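Local coordinates for protein superoxide dismutase (Clostridium difficile, PDB 3TJT) that probably protects cells by converting superoxide radicals to hydrogen peroxide and molecular oxygen at an iron centre, at residues A[3-11]-A[43-54]. Residues are numbered along the deposited sequence; the frame is centred on the assembly and turned at random.
Sequences NNKFKVKPL and NAALEKYPELYN
K5 lies alongside the ring of Y53, the two side chains running the same way, with CG of K5 over one face of the phenol at 4.2 Å from the ring centroid in a CH-pi contact. The lysine chain is extended beyond CG, passes its CE beside the phenol oxygen and points its NZ toward the carboxylate of E47; NZ of K5 stays 4.1 Å from OE2 of E47, beyond a salt bridge, and a water bonded to both joins the charges. The next residue, F6, sets its ring edge against CD1 of L46, 3.6 Å from CE2 of F6, and the two side chains cross at about a right angle. The amide of N43 also meets this edge, nearly coplanar with the ring (17° between planes), and lies beside the backbone N and O of F6. At the outer end, ND2 of N4 donates to OD1 of N54 (3.0 Å), approaching from above the carbonyl plane; a chi1 of 55° sets the N4 amide across CB of Y53. A second water links ND2 of N4 to the carbonyl of P50.

Y53 is itself tied back to the helix, its OH donating to O of N43 at 2.6 Å, which fixes the phenol on which K5 rests. Further out, F6 also packs on L42, L57 and L60, while L46 reaches I71 in the loop before helix 72-90 and V75 on that helix. The contact thus fastens the extended N-terminal arm to the end of helix 24-46 and the turns after it, in the alpha-hairpin domain of iron/manganese superoxide dismutases.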
loop_
_atom_site.group_PDB
_atom_site.type_symbol
_atom_site.label_atom_id
_atom_site.label_comp_id
_atom_site.label_asym_id
_atom_site.label_seq_id
_atom_site.Cartn_x
_atom_site.Cartn_y
_atom_site.Cartn_z
ATOM N N ASN A 3 3.700 24.762 23.721
ATOM C CA ASN A 3 3.270 23.618 22.921
ATOM C C ASN A 3 4.444 22.936 22.214
ATOM O O ASN A 3 4.955 23.433 21.205
ATOM C CB ASN A 3 2.205 24.047 21.906
ATOM C CG ASN A 3 1.645 22.878 21.112
ATOM O OD1 ASN A 3 0.472 22.527 21.241
ATOM N ND2 ASN A 3 2.482 22.274 20.281
ATOM N N ASN A 4 4.866 21.795 22.752
ATOM C CA ASN A 4 5.965 21.034 22.173
ATOM C C ASN A 4 5.480 19.838 21.357
ATOM O O ASN A 4 6.201 18.852 21.209
ATOM C CB ASN A 4 6.930 20.559 23.264
ATOM C CG ASN A 4 6.232 19.756 24.348
ATOM O OD1 ASN A 4 5.000 19.681 24.386
ATOM N ND2 ASN A 4 7.016 19.156 25.243
ATOM N N LYS A 5 4.260 19.920 20.836
ATOM C CA LYS A 5 3.749 18.857 19.975
ATOM C C LYS A 5 4.470 18.856 18.632
ATOM O O LYS A 5 5.048 19.869 18.222
ATOM C CB LYS A 5 2.242 18.994 19.789
ATOM C CG LYS A 5 1.471 18.749 21.078
ATOM C CD LYS A 5 -0.015 18.587 20.830
ATOM C CE LYS A 5 -0.737 18.228 22.123
ATOM N NZ LYS A 5 -2.191 18.015 21.891
ATOM N N PHE A 6 4.452 17.716 17.950
ATOM C CA PHE A 6 5.052 17.629 16.628
ATOM C C PHE A 6 4.253 18.456 15.636
ATOM O O PHE A 6 3.040 18.586 15.766
ATOM C CB PHE A 6 5.187 16.164 16.194
ATOM C CG PHE A 6 6.175 15.401 17.024
ATOM C CD1 PHE A 6 7.531 15.464 16.735
ATOM C CD2 PHE A 6 5.757 14.666 18.127
ATOM C CE1 PHE A 6 8.463 14.786 17.514
ATOM C CE2 PHE A 6 6.677 13.983 18.917
ATOM C CZ PHE A 6 8.037 14.043 18.606
ATOM N N LYS A 7 4.939 19.043 14.662
ATOM C CA LYS A 7 4.257 19.902 13.706
ATOM C C LYS A 7 4.551 19.531 12.262
ATOM O O LYS A 7 5.590 18.961 11.949
ATOM C CB LYS A 7 4.595 21.373 13.977
ATOM C CG LYS A 7 4.277 21.777 15.414
ATOM C CD LYS A 7 4.096 23.272 15.586
ATOM C CE LYS A 7 3.411 23.577 16.914
ATOM N NZ LYS A 7 4.080 22.884 18.054
ATOM N N VAL A 8 3.610 19.838 11.383
ATOM C CA VAL A 8 3.833 19.671 9.957
ATOM C C VAL A 8 4.728 20.799 9.452
ATOM O O VAL A 8 4.414 21.973 9.633
ATOM C CB VAL A 8 2.499 19.711 9.195
ATOM C CG1 VAL A 8 2.740 19.876 7.710
ATOM C CG2 VAL A 8 1.679 18.457 9.497
ATOM N N LYS A 9 5.843 20.445 8.828
ATOM C CA LYS A 9 6.707 21.442 8.206
ATOM C C LYS A 9 6.029 21.979 6.946
ATOM O O LYS A 9 5.603 21.205 6.086
ATOM C CB LYS A 9 8.062 20.827 7.857
ATOM C CG LYS A 9 9.014 21.780 7.139
ATOM C CD LYS A 9 10.416 21.201 7.079
ATOM C CE LYS A 9 11.399 22.154 6.408
ATOM N NZ LYS A 9 12.779 21.588 6.430
ATOM N N PRO A 10 5.905 23.310 6.836
ATOM C CA PRO A 10 5.277 23.869 5.632
ATOM C C PRO A 10 6.036 23.446 4.383
ATOM O O PRO A 10 7.260 23.341 4.409
ATOM C CB PRO A 10 5.397 25.386 5.847
ATOM C CG PRO A 10 5.473 25.541 7.343
ATOM C CD PRO A 10 6.285 24.357 7.803
ATOM N N LEU A 11 5.314 23.194 3.299
ATOM C CA LEU A 11 5.952 22.806 2.045
ATOM C C LEU A 11 7.004 23.853 1.675
ATOM O O LEU A 11 6.741 25.052 1.758
ATOM C CB LEU A 11 4.911 22.669 0.932
ATOM C CG LEU A 11 5.367 21.878 -0.290
ATOM C CD1 LEU A 11 5.575 20.394 0.066
ATOM C CD2 LEU A 11 4.349 22.016 -1.418
ATOM N N ASN A 43 0.683 12.845 17.566
ATOM C CA ASN A 43 0.433 13.706 18.720
ATOM C C ASN A 43 -0.636 13.130 19.637
ATOM O O ASN A 43 -0.509 13.185 20.857
ATOM C CB ASN A 43 0.052 15.127 18.287
ATOM C CG ASN A 43 1.237 15.915 17.766
ATOM O OD1 ASN A 43 1.093 16.761 16.874
ATOM N ND2 ASN A 43 2.416 15.646 18.314
ATOM N N ALA A 44 -1.686 12.568 19.042
ATOM C CA ALA A 44 -2.773 11.974 19.819
ATOM C C ALA A 44 -2.281 10.816 20.687
ATOM O O ALA A 44 -2.647 10.703 21.859
ATOM C CB ALA A 44 -3.897 11.504 18.889
ATOM N N ALA A 45 -1.449 9.959 20.101
ATOM C CA ALA A 45 -0.917 8.784 20.791
ATOM C C ALA A 45 0.008 9.145 21.949
ATOM O O ALA A 45 0.131 8.391 22.914
ATOM C CB ALA A 45 -0.188 7.881 19.806
ATOM N N LEU A 46 0.664 10.295 21.855
ATOM C CA LEU A 46 1.627 10.684 22.884
ATOM C C LEU A 46 1.013 11.483 24.040
ATOM O O LEU A 46 1.702 11.797 25.015
ATOM C CB LEU A 46 2.800 11.452 22.268
ATOM C CG LEU A 46 3.599 10.716 21.179
ATOM C CD1 LEU A 46 4.770 11.571 20.712
ATOM C CD2 LEU A 46 4.089 9.350 21.658
ATOM N N GLU A 47 -0.275 11.800 23.944
ATOM C CA GLU A 47 -0.946 12.533 25.011
ATOM C C GLU A 47 -0.826 11.791 26.341
ATOM O O GLU A 47 -0.746 12.404 27.401
ATOM C CB GLU A 47 -2.419 12.777 24.664
ATOM C CG GLU A 47 -2.611 13.773 23.532
ATOM C CD GLU A 47 -4.066 13.920 23.111
ATOM O OE1 GLU A 47 -4.962 13.461 23.855
ATOM O OE2 GLU A 47 -4.312 14.495 22.030
ATOM N N LYS A 48 -0.794 10.468 26.261
ATOM C CA LYS A 48 -0.693 9.598 27.432
ATOM C C LYS A 48 0.709 9.625 28.044
ATOM O O LYS A 48 0.893 9.336 29.231
ATOM C CB LYS A 48 -1.044 8.170 27.008
ATOM C CG LYS A 48 -1.025 7.144 28.123
ATOM C CD LYS A 48 -1.464 5.785 27.602
ATOM C CE LYS A 48 -1.516 4.763 28.721
ATOM N NZ LYS A 48 -2.007 3.454 28.224
ATOM N N TYR A 49 1.698 9.966 27.222
ATOM C CA TYR A 49 3.097 9.984 27.647
ATOM C C TYR A 49 3.767 11.275 27.184
ATOM O O TYR A 49 4.633 11.249 26.304
ATOM C CB TYR A 49 3.851 8.807 27.024
ATOM C CG TYR A 49 3.324 7.420 27.340
ATOM C CD1 TYR A 49 3.558 6.830 28.580
ATOM C CD2 TYR A 49 2.640 6.677 26.382
ATOM C CE1 TYR A 49 3.104 5.551 28.861
ATOM C CE2 TYR A 49 2.180 5.393 26.658
ATOM C CZ TYR A 49 2.416 4.841 27.901
ATOM O OH TYR A 49 1.971 3.571 28.187
ATOM N N PRO A 50 3.367 12.412 27.764
ATOM C CA PRO A 50 3.776 13.709 27.208
ATOM C C PRO A 50 5.285 13.953 27.213
ATOM O O PRO A 50 5.749 14.815 26.468
ATOM C CB PRO A 50 3.058 14.731 28.103
ATOM C CG PRO A 50 2.647 13.964 29.329
ATOM C CD PRO A 50 2.412 12.557 28.876
ATOM N N GLU A 51 6.049 13.221 28.019
ATOM C CA GLU A 51 7.499 13.394 27.966
ATOM C C GLU A 51 8.057 13.015 26.590
ATOM O O GLU A 51 9.132 13.467 26.204
ATOM C CB GLU A 51 8.205 12.602 29.068
ATOM C CG GLU A 51 8.079 11.100 28.940
ATOM C CD GLU A 51 8.415 10.395 30.248
ATOM O OE1 GLU A 51 9.619 10.278 30.569
ATOM O OE2 GLU A 51 7.477 9.981 30.963
ATOM N N LEU A 52 7.332 12.185 25.851
ATOM C CA LEU A 52 7.806 11.758 24.535
ATOM C C LEU A 52 7.756 12.878 23.493
ATOM O O LEU A 52 8.379 12.775 22.432
ATOM C CB LEU A 52 7.036 10.523 24.051
ATOM C CG LEU A 52 7.275 9.257 24.883
ATOM C CD1 LEU A 52 6.403 8.122 24.354
ATOM C CD2 LEU A 52 8.766 8.849 24.863
ATOM N N TYR A 53 7.031 13.952 23.790
ATOM C CA TYR A 53 7.032 15.109 22.895
ATOM C C TYR A 53 8.418 15.741 22.866
ATOM O O TYR A 53 8.738 16.505 21.960
ATOM C CB TYR A 53 6.004 16.164 23.311
ATOM C CG TYR A 53 4.553 15.778 23.107
ATOM C CD1 TYR A 53 4.060 15.448 21.845
ATOM C CD2 TYR A 53 3.667 15.766 24.180
ATOM C CE1 TYR A 53 2.730 15.105 21.671
ATOM C CE2 TYR A 53 2.340 15.428 24.015
ATOM C CZ TYR A 53 1.872 15.095 22.764
ATOM O OH TYR A 53 0.540 14.758 22.615
ATOM N N ASN A 54 9.242 15.422 23.861
ATOM C CA ASN A 54 10.604 15.943 23.899
ATOM C C ASN A 54 11.626 15.066 23.175
ATOM O O ASN A 54 12.787 15.446 23.038
ATOM C CB ASN A 54 11.035 16.229 25.337
ATOM C CG ASN A 54 10.247 17.369 25.960
ATOM O OD1 ASN A 54 9.878 18.327 25.279
ATOM N ND2 ASN A 54 9.984 17.272 27.256
HETATM O O HOH W 1 7.649 17.617 19.454
HETATM O O HOH W 2 5.961 17.543 27.144
HETATM O O HOH W 3 -2.767 15.786 20.359
#